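Local coordinates for signal recognition 54 kDa protein (Pyrococcus furiosus, PDB 3DM5) that belongs to the SRP54 family of signal recognition particle proteins, which join a helical bundle and a P-loop nucleotide-binding domain to a helical C-terminal domain, at residues A[323-333]-A[415-426]; A[377-386]-A[397-407]. All coordinates share one frame; numbering follows the deposited sequence.

Contact 1. Residues A[323-333]-A[415-426]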
# COMPACT_ATOMS: atom_id res chain seq x y z
N PHE A 323 32.04 -11.22 -26.63
CA PHE A 323 32.49 -10.41 -27.77
C PHE A 323 33.80 -10.97 -28.32
O PHE A 323 34.00 -11.00 -29.53
CB PHE A 323 32.69 -8.95 -27.37
CG PHE A 323 31.44 -8.28 -26.84
CD1 PHE A 323 30.20 -8.87 -26.99
CD2 PHE A 323 31.52 -7.05 -26.20
CE1 PHE A 323 29.06 -8.25 -26.51
CE2 PHE A 323 30.39 -6.42 -25.72
CZ PHE A 323 29.15 -7.03 -25.87
N LEU A 324 34.67 -11.41 -27.41
CA LEU A 324 35.98 -11.94 -27.78
C LEU A 324 35.86 -13.14 -28.70
O LEU A 324 36.67 -13.32 -29.61
CB LEU A 324 36.78 -12.32 -26.53
CG LEU A 324 37.00 -11.18 -25.54
CD1 LEU A 324 38.05 -11.55 -24.49
CD2 LEU A 324 37.39 -9.89 -26.26
N ARG A 325 34.84 -13.95 -28.47
CA ARG A 325 34.58 -15.11 -29.32
C ARG A 325 33.72 -14.69 -30.51
O ARG A 325 33.16 -15.54 -31.22
CB ARG A 325 33.90 -16.22 -28.51
CG ARG A 325 34.58 -16.49 -27.17
CD ARG A 325 33.85 -17.56 -26.37
NE ARG A 325 34.35 -17.62 -25.00
CZ ARG A 325 33.78 -17.03 -23.95
NH1 ARG A 325 32.66 -16.33 -24.10
NH2 ARG A 325 34.33 -17.15 -22.74
N GLY A 326 33.63 -13.39 -30.73
CA GLY A 326 32.91 -12.85 -31.88
C GLY A 326 31.40 -12.85 -31.77
O GLY A 326 30.71 -12.48 -32.72
N LYS A 327 30.88 -13.27 -30.62
CA LYS A 327 29.44 -13.23 -30.36
C LYS A 327 29.03 -11.81 -29.93
O LYS A 327 28.62 -11.58 -28.79
CB LYS A 327 29.07 -14.25 -29.29
N PHE A 328 29.16 -10.87 -30.86
CA PHE A 328 28.87 -9.47 -30.62
C PHE A 328 27.84 -9.07 -31.66
O PHE A 328 27.95 -9.44 -32.83
CB PHE A 328 30.18 -8.67 -30.74
CG PHE A 328 30.00 -7.17 -30.84
CD1 PHE A 328 29.98 -6.39 -29.70
CD2 PHE A 328 29.93 -6.55 -32.07
CE1 PHE A 328 29.85 -5.01 -29.78
CE2 PHE A 328 29.80 -5.17 -32.16
CZ PHE A 328 29.76 -4.39 -31.00
N THR A 329 26.80 -8.35 -31.24
CA THR A 329 25.66 -8.08 -32.11
C THR A 329 25.38 -6.61 -32.25
O THR A 329 25.97 -5.77 -31.55
CB THR A 329 24.37 -8.74 -31.60
OG1 THR A 329 23.85 -7.97 -30.50
CG2 THR A 329 24.60 -10.18 -31.16
N LEU A 330 24.46 -6.30 -33.15
CA LEU A 330 24.01 -4.94 -33.39
C LEU A 330 23.33 -4.38 -32.15
O LEU A 330 23.28 -3.17 -31.96
CB LEU A 330 23.06 -4.89 -34.58
CG LEU A 330 23.75 -4.64 -35.92
CD1 LEU A 330 23.14 -5.50 -37.00
CD2 LEU A 330 23.63 -3.17 -36.26
N LYS A 331 22.82 -5.28 -31.32
CA LYS A 331 22.20 -4.88 -30.07
C LYS A 331 23.29 -4.46 -29.09
O LYS A 331 23.20 -3.41 -28.45
CB LYS A 331 21.39 -6.04 -29.48
CG LYS A 331 20.04 -5.63 -28.92
CD LYS A 331 18.90 -5.97 -29.87
CE LYS A 331 18.28 -7.33 -29.54
NZ LYS A 331 17.25 -7.23 -28.48
N ASP A 332 24.34 -5.28 -28.99
CA ASP A 332 25.51 -4.95 -28.19
C ASP A 332 26.14 -3.59 -28.56
O ASP A 332 26.53 -2.82 -27.69
CB ASP A 332 26.55 -6.05 -28.32
CG ASP A 332 26.11 -7.35 -27.68
OD1 ASP A 332 26.32 -8.43 -28.27
OD2 ASP A 332 25.53 -7.29 -26.57
N MET A 333 26.23 -3.30 -29.86
CA MET A 333 26.75 -2.03 -30.35
C MET A 333 25.79 -0.88 -30.05
O MET A 333 26.17 0.14 -29.47
CB MET A 333 27.05 -2.10 -31.85
CG MET A 333 27.77 -0.88 -32.40
SD MET A 333 27.57 -0.64 -34.18
CE MET A 333 25.89 -0.02 -34.25
N LEU A 415 26.82 2.38 -40.96
CA LEU A 415 26.51 1.73 -39.69
C LEU A 415 27.07 0.31 -39.63
O LEU A 415 27.73 -0.06 -38.66
CB LEU A 415 25.00 1.70 -39.45
CG LEU A 415 24.48 1.36 -38.04
CD1 LEU A 415 22.98 1.56 -37.98
CD2 LEU A 415 24.83 -0.05 -37.62
N LEU A 416 26.81 -0.48 -40.66
CA LEU A 416 27.30 -1.86 -40.69
C LEU A 416 28.81 -1.92 -40.63
O LEU A 416 29.38 -2.80 -39.99
CB LEU A 416 26.81 -2.58 -41.94
CG LEU A 416 25.30 -2.75 -41.94
CD1 LEU A 416 24.81 -3.28 -43.27
CD2 LEU A 416 24.90 -3.68 -40.79
N ASP A 417 29.46 -0.98 -41.30
CA ASP A 417 30.91 -0.94 -41.30
C ASP A 417 31.39 -0.71 -39.89
O ASP A 417 32.24 -1.45 -39.38
CB ASP A 417 31.44 0.14 -42.25
CG ASP A 417 31.36 -0.28 -43.71
OD1 ASP A 417 31.33 -1.50 -43.98
OD2 ASP A 417 31.34 0.60 -44.59
N GLN A 418 30.82 0.30 -39.24
CA GLN A 418 31.11 0.57 -37.84
C GLN A 418 30.99 -0.69 -37.00
O GLN A 418 31.84 -0.98 -36.16
CB GLN A 418 30.16 1.63 -37.29
CG GLN A 418 30.57 2.13 -35.93
CD GLN A 418 31.94 2.75 -35.96
OE1 GLN A 418 32.16 3.74 -36.65
NE2 GLN A 418 32.88 2.16 -35.23
N TYR A 419 29.91 -1.44 -37.23
CA TYR A 419 29.68 -2.67 -36.50
C TYR A 419 30.82 -3.66 -36.75
O TYR A 419 31.51 -4.08 -35.82
CB TYR A 419 28.32 -3.29 -36.86
CG TYR A 419 28.19 -4.74 -36.46
CD1 TYR A 419 28.23 -5.74 -37.42
CD2 TYR A 419 28.05 -5.12 -35.13
CE1 TYR A 419 28.13 -7.06 -37.08
CE2 TYR A 419 27.95 -6.45 -34.77
CZ TYR A 419 27.99 -7.42 -35.76
OH TYR A 419 27.88 -8.75 -35.44
N ARG A 420 31.03 -3.99 -38.02
CA ARG A 420 32.08 -4.92 -38.42
C ARG A 420 33.44 -4.50 -37.86
O ARG A 420 34.27 -5.35 -37.49
CB ARG A 420 32.14 -5.04 -39.95
N GLN A 421 33.67 -3.19 -37.79
CA GLN A 421 34.90 -2.66 -37.21
C GLN A 421 35.01 -3.06 -35.75
O GLN A 421 35.96 -3.74 -35.35
CB GLN A 421 34.94 -1.13 -37.35
CG GLN A 421 36.19 -0.48 -36.73
CD GLN A 421 36.18 1.04 -36.79
OE1 GLN A 421 35.12 1.68 -36.68
NE2 GLN A 421 37.36 1.64 -36.94
N MET A 422 34.03 -2.65 -34.95
CA MET A 422 34.01 -2.96 -33.52
C MET A 422 34.04 -4.46 -33.28
O MET A 422 34.65 -4.92 -32.32
CB MET A 422 32.79 -2.35 -32.85
CG MET A 422 32.84 -0.84 -32.71
SD MET A 422 31.38 -0.24 -31.84
CE MET A 422 31.47 -1.22 -30.33
N LYS A 423 33.38 -5.21 -34.15
CA LYS A 423 33.34 -6.65 -34.00
C LYS A 423 34.72 -7.27 -34.20
O LYS A 423 35.11 -8.19 -33.48
CB LYS A 423 32.35 -7.29 -34.98
CG LYS A 423 32.13 -8.77 -34.71
CD LYS A 423 31.43 -9.45 -35.85
CE LYS A 423 31.31 -10.94 -35.58
NZ LYS A 423 30.50 -11.63 -36.62
N LYS A 424 35.46 -6.76 -35.20
CA LYS A 424 36.82 -7.24 -35.47
C LYS A 424 37.73 -7.00 -34.27
O LYS A 424 38.44 -7.90 -33.81
CB LYS A 424 37.38 -6.57 -36.72
N LEU A 425 37.70 -5.77 -33.76
CA LEU A 425 38.37 -5.41 -32.53
C LEU A 425 38.23 -6.47 -31.44
O LEU A 425 39.20 -7.12 -31.07
CB LEU A 425 37.82 -4.09 -32.01
CG LEU A 425 38.77 -2.90 -31.99
CD1 LEU A 425 38.00 -1.61 -31.75
CD2 LEU A 425 39.80 -3.12 -30.90
N PHE A 426 37.01 -6.64 -30.93
CA PHE A 426 36.75 -7.57 -29.83
C PHE A 426 37.19 -8.99 -30.15
O PHE A 426 37.85 -9.63 -29.33
CB PHE A 426 35.27 -7.57 -29.42
CG PHE A 426 34.80 -6.27 -28.82
CD1 PHE A 426 35.33 -5.81 -27.63
CD2 PHE A 426 33.83 -5.51 -29.45
CE1 PHE A 426 34.90 -4.61 -27.07
CE2 PHE A 426 33.39 -4.32 -28.90
CZ PHE A 426 33.93 -3.87 -27.71
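Leu324 lies against Phe426 with their CA atoms 4.9 Å apart, and from there residues 323-333, a helix end, a short loop and a new helix start, run antiparallel along residues 415-426 of helix 409-427 as far as the pairing of Met333 with Tyr419. The contact belongs to the signal peptide binding (M) domain of SRP54, and its middle is an aromatic cluster of Phe323, Phe328, Tyr419 and Phe426. Phe323 turns its edge to the face of Phe426, while Phe328 CD1 sits over the centre of the Phe323 ring. Phe328 points toward the helix, and with CG anti to its backbone N (chi1 166°) the ring reaches in between Tyr419 and Phe426. It meets Tyr419 rim to rim, the planes only 10° apart, and brings CE1 to 3.7 Å from Phe426 CE2. The methyl end of Met422, bent at its last torsion, reaches the far end of the same ring, CE lying 3.7 Å from Phe328 CZ. At the margin, Lys423 sets CB beside Phe328 CD2, and its extended chain carries CE to 3.3 Å from Gly326 O. Beyond the loop, Thr329 caps helix 330-341: its OG1 accepts from Asp332 N at 3.1 Å, and Thr329 N returns a bond to Asp332 OD1, a capping box. On that helix, Met333 SD lies 3.8 Å from Tyr419 CB, and Leu415 CD2 packs on both Leu330 and Met333. Helix 369-379 covers this end through Met379. The loop is tied down by Tyr419 OH, which donates to Phe328 O at 2.7 Å, tilted 24° from the carbonyl plane.

Contact 2. Residues A[377-386]-A[397-407]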
# COMPACT_ATOMS: atom_id res chain seq x y z
N VAL A 377 18.29 5.54 -35.37
CA VAL A 377 17.17 5.57 -36.31
C VAL A 377 17.20 4.40 -37.31
O VAL A 377 16.16 3.83 -37.66
CB VAL A 377 17.11 6.91 -37.06
CG1 VAL A 377 16.00 6.89 -38.09
CG2 VAL A 377 16.89 8.04 -36.09
N ILE A 378 18.40 4.04 -37.75
CA ILE A 378 18.55 2.96 -38.71
C ILE A 378 18.23 1.61 -38.08
O ILE A 378 17.49 0.81 -38.64
CB ILE A 378 19.97 2.94 -39.34
CG1 ILE A 378 20.20 4.18 -40.21
CG2 ILE A 378 20.18 1.67 -40.17
CD1 ILE A 378 21.52 4.16 -40.95
N MET A 379 18.80 1.37 -36.90
CA MET A 379 18.58 0.11 -36.20
C MET A 379 17.12 -0.09 -35.78
O MET A 379 16.64 -1.21 -35.70
CB MET A 379 19.52 0.00 -34.99
CG MET A 379 20.95 -0.31 -35.37
SD MET A 379 22.10 -0.43 -33.99
CE MET A 379 22.00 1.24 -33.34
N ASP A 380 16.41 1.01 -35.53
CA ASP A 380 14.99 0.95 -35.21
C ASP A 380 14.18 0.52 -36.42
O ASP A 380 12.95 0.37 -36.34
CB ASP A 380 14.49 2.32 -34.75
CG ASP A 380 15.05 2.73 -33.40
OD1 ASP A 380 15.74 1.90 -32.76
OD2 ASP A 380 14.80 3.88 -32.98
N SER A 381 14.86 0.35 -37.54
CA SER A 381 14.19 -0.11 -38.74
C SER A 381 14.65 -1.52 -39.07
O SER A 381 14.23 -2.13 -40.06
CB SER A 381 14.46 0.83 -39.91
OG SER A 381 13.82 0.33 -41.07
N MET A 382 15.53 -2.05 -38.23
CA MET A 382 15.96 -3.42 -38.38
C MET A 382 15.06 -4.33 -37.54
O MET A 382 14.40 -3.88 -36.59
CB MET A 382 17.43 -3.57 -37.97
CG MET A 382 18.41 -2.69 -38.76
SD MET A 382 20.14 -3.06 -38.39
CE MET A 382 20.95 -2.14 -39.69
N THR A 383 15.02 -5.60 -37.91
CA THR A 383 14.25 -6.57 -37.17
C THR A 383 15.13 -7.19 -36.10
O THR A 383 16.34 -6.94 -36.06
CB THR A 383 13.68 -7.69 -38.07
OG1 THR A 383 14.76 -8.45 -38.65
CG2 THR A 383 12.84 -7.07 -39.16
N GLU A 384 14.52 -8.00 -35.24
CA GLU A 384 15.23 -8.64 -34.15
C GLU A 384 16.31 -9.54 -34.73
O GLU A 384 17.47 -9.47 -34.33
CB GLU A 384 14.26 -9.46 -33.28
CG GLU A 384 14.64 -9.57 -31.83
CD GLU A 384 14.83 -8.21 -31.13
OE1 GLU A 384 14.30 -7.18 -31.60
OE2 GLU A 384 15.50 -8.20 -30.08
N GLU A 385 15.92 -10.37 -35.69
CA GLU A 385 16.83 -11.37 -36.25
C GLU A 385 18.04 -10.70 -36.91
O GLU A 385 19.13 -11.26 -36.91
CB GLU A 385 16.12 -12.24 -37.28
CG GLU A 385 15.68 -11.48 -38.51
CD GLU A 385 15.12 -12.39 -39.58
OE1 GLU A 385 15.56 -13.57 -39.64
OE2 GLU A 385 14.25 -11.91 -40.34
N GLU A 386 17.82 -9.52 -37.47
CA GLU A 386 18.91 -8.71 -38.03
C GLU A 386 19.82 -8.15 -36.94
O GLU A 386 21.03 -8.27 -37.03
CB GLU A 386 18.36 -7.57 -38.91
CG GLU A 386 17.67 -8.07 -40.18
CD GLU A 386 16.92 -6.97 -40.92
OE1 GLU A 386 16.62 -5.93 -40.28
OE2 GLU A 386 16.63 -7.14 -42.13
N ARG A 397 17.79 -6.50 -47.96
CA ARG A 397 17.51 -6.13 -46.58
C ARG A 397 17.97 -4.70 -46.30
O ARG A 397 17.24 -3.90 -45.71
CB ARG A 397 18.21 -7.09 -45.63
CG ARG A 397 17.51 -8.43 -45.47
CD ARG A 397 18.23 -9.28 -44.44
NE ARG A 397 17.30 -9.98 -43.57
CZ ARG A 397 16.66 -11.09 -43.91
NH1 ARG A 397 16.84 -11.62 -45.11
NH2 ARG A 397 15.83 -11.67 -43.05
N ILE A 398 19.19 -4.39 -46.73
CA ILE A 398 19.74 -3.05 -46.58
C ILE A 398 18.86 -1.99 -47.24
O ILE A 398 18.67 -0.90 -46.70
CB ILE A 398 21.15 -2.95 -47.17
CG1 ILE A 398 22.14 -3.74 -46.31
CG2 ILE A 398 21.59 -1.50 -47.26
CD1 ILE A 398 23.57 -3.47 -46.65
N LYS A 399 18.32 -2.31 -48.41
CA LYS A 399 17.46 -1.36 -49.10
C LYS A 399 16.12 -1.24 -48.37
O LYS A 399 15.49 -0.18 -48.40
CB LYS A 399 17.31 -1.74 -50.58
N ARG A 400 15.70 -2.31 -47.68
CA ARG A 400 14.50 -2.24 -46.83
C ARG A 400 14.79 -1.39 -45.59
O ARG A 400 14.05 -0.45 -45.25
CB ARG A 400 14.02 -3.64 -46.41
CG ARG A 400 12.61 -3.63 -45.74
CD ARG A 400 12.38 -4.73 -44.67
NE ARG A 400 13.06 -4.45 -43.40
CZ ARG A 400 14.04 -5.20 -42.89
NH1 ARG A 400 14.45 -6.29 -43.52
NH2 ARG A 400 14.62 -4.86 -41.74
N ILE A 401 15.89 -1.72 -44.92
CA ILE A 401 16.32 -0.98 -43.75
C ILE A 401 16.42 0.52 -44.07
O ILE A 401 15.87 1.36 -43.35
CB ILE A 401 17.65 -1.55 -43.21
CG1 ILE A 401 17.45 -3.03 -42.84
CG2 ILE A 401 18.17 -0.73 -42.03
CD1 ILE A 401 18.70 -3.73 -42.43
N ALA A 402 17.11 0.84 -45.16
CA ALA A 402 17.29 2.22 -45.58
C ALA A 402 15.95 2.91 -45.83
O ALA A 402 15.71 4.04 -45.38
CB ALA A 402 18.15 2.26 -46.82
N ARG A 403 15.08 2.23 -46.56
CA ARG A 403 13.74 2.74 -46.83
C ARG A 403 12.91 2.92 -45.55
O ARG A 403 12.29 3.96 -45.35
CB ARG A 403 13.02 1.81 -47.82
CG ARG A 403 11.52 1.98 -47.91
CD ARG A 403 11.04 1.52 -49.28
NE ARG A 403 9.76 0.81 -49.21
CZ ARG A 403 9.66 -0.52 -49.20
NH1 ARG A 403 10.75 -1.28 -49.26
NH2 ARG A 403 8.46 -1.08 -49.14
N GLY A 404 12.93 1.90 -44.69
CA GLY A 404 12.21 1.93 -43.42
C GLY A 404 12.70 2.96 -42.41
O GLY A 404 11.93 3.39 -41.54
N SER A 405 13.97 3.34 -42.50
CA SER A 405 14.54 4.31 -41.56
C SER A 405 14.55 5.71 -42.12
O SER A 405 14.90 6.66 -41.42
CB SER A 405 15.97 3.91 -41.18
OG SER A 405 16.70 3.62 -42.35
N GLY A 406 14.17 5.85 -43.39
CA GLY A 406 14.17 7.14 -44.06
C GLY A 406 15.57 7.68 -44.26
O GLY A 406 15.80 8.89 -44.22
N THR A 407 16.52 6.78 -44.47
CA THR A 407 17.90 7.16 -44.70
C THR A 407 18.33 6.54 -46.02
O THR A 407 17.48 6.08 -46.79
CB THR A 407 18.84 6.68 -43.56
OG1 THR A 407 18.97 5.26 -43.60
CG2 THR A 407 18.29 7.10 -42.20
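Arg400 grips Glu386 end-on, NH1 to OE2 and NH2 to OE1, both at 2.7 Å, with carboxylate and guanidinium planes only 19° apart. The same NH2 donates to Ser381 O at 3.2 Å, within the carbonyl plane. Glu386 OE1 also takes Thr383 N from above its carboxylate plane, one half of a capping box at the start of helix 384-388, so the carboxylate joins that cap to helix 395-405. Beside this buried grip, Ile401 CG2 packs on Ile378 CG2 at 3.6 Å and on Met382 CG. Ser381 OG, swung away from its own backbone N (chi1 179°), donates to Ile401 O, which Ser405 OG and N share. Arg397 holds on less firmly: its bonds to Glu385 OE2 and Glu386 OE2 are weak. The second subunit reinforces this end, Ile96 of that chain bonding Glu385 and Arg397, and Arg127 O accepting from Arg400 NE. The solvent side lies at the other end, where exposed Val377 rests CG1 3.5 Å from Ser405 O, and the exposed Gly406 closes the helix in a Schellman motif. Short helices packed in this way belong to the signal peptide binding domain of SRP54, a family placed in the helix-turn-helix clan.

Contact 2 is nested in the chain loop closed by contact 1, and their centres lie about 17 Å apart. Helices 369-379 and 409-427 directly follow helices 330-341 and 395-405, so each contact takes one helix of either pair. A salt bridge from Lys331 NZ to Glu384 OE2 (2.6 Å) joins them, and Leu415 CD1 packs 3.6 Å from Ile378 CG2, so apolar packing passes between the two. Both also meet the second subunit, contact 1 through Lys331 and Asp332 (to Asp285 and Arg288 of that chain), contact 2 through Arg400 (to its Arg127 O). Neither includes a residue of the guanosine-5'-diphosphate pocket of the P-loop domain. Their centres lie about 46 and 48 Å from that of the chain.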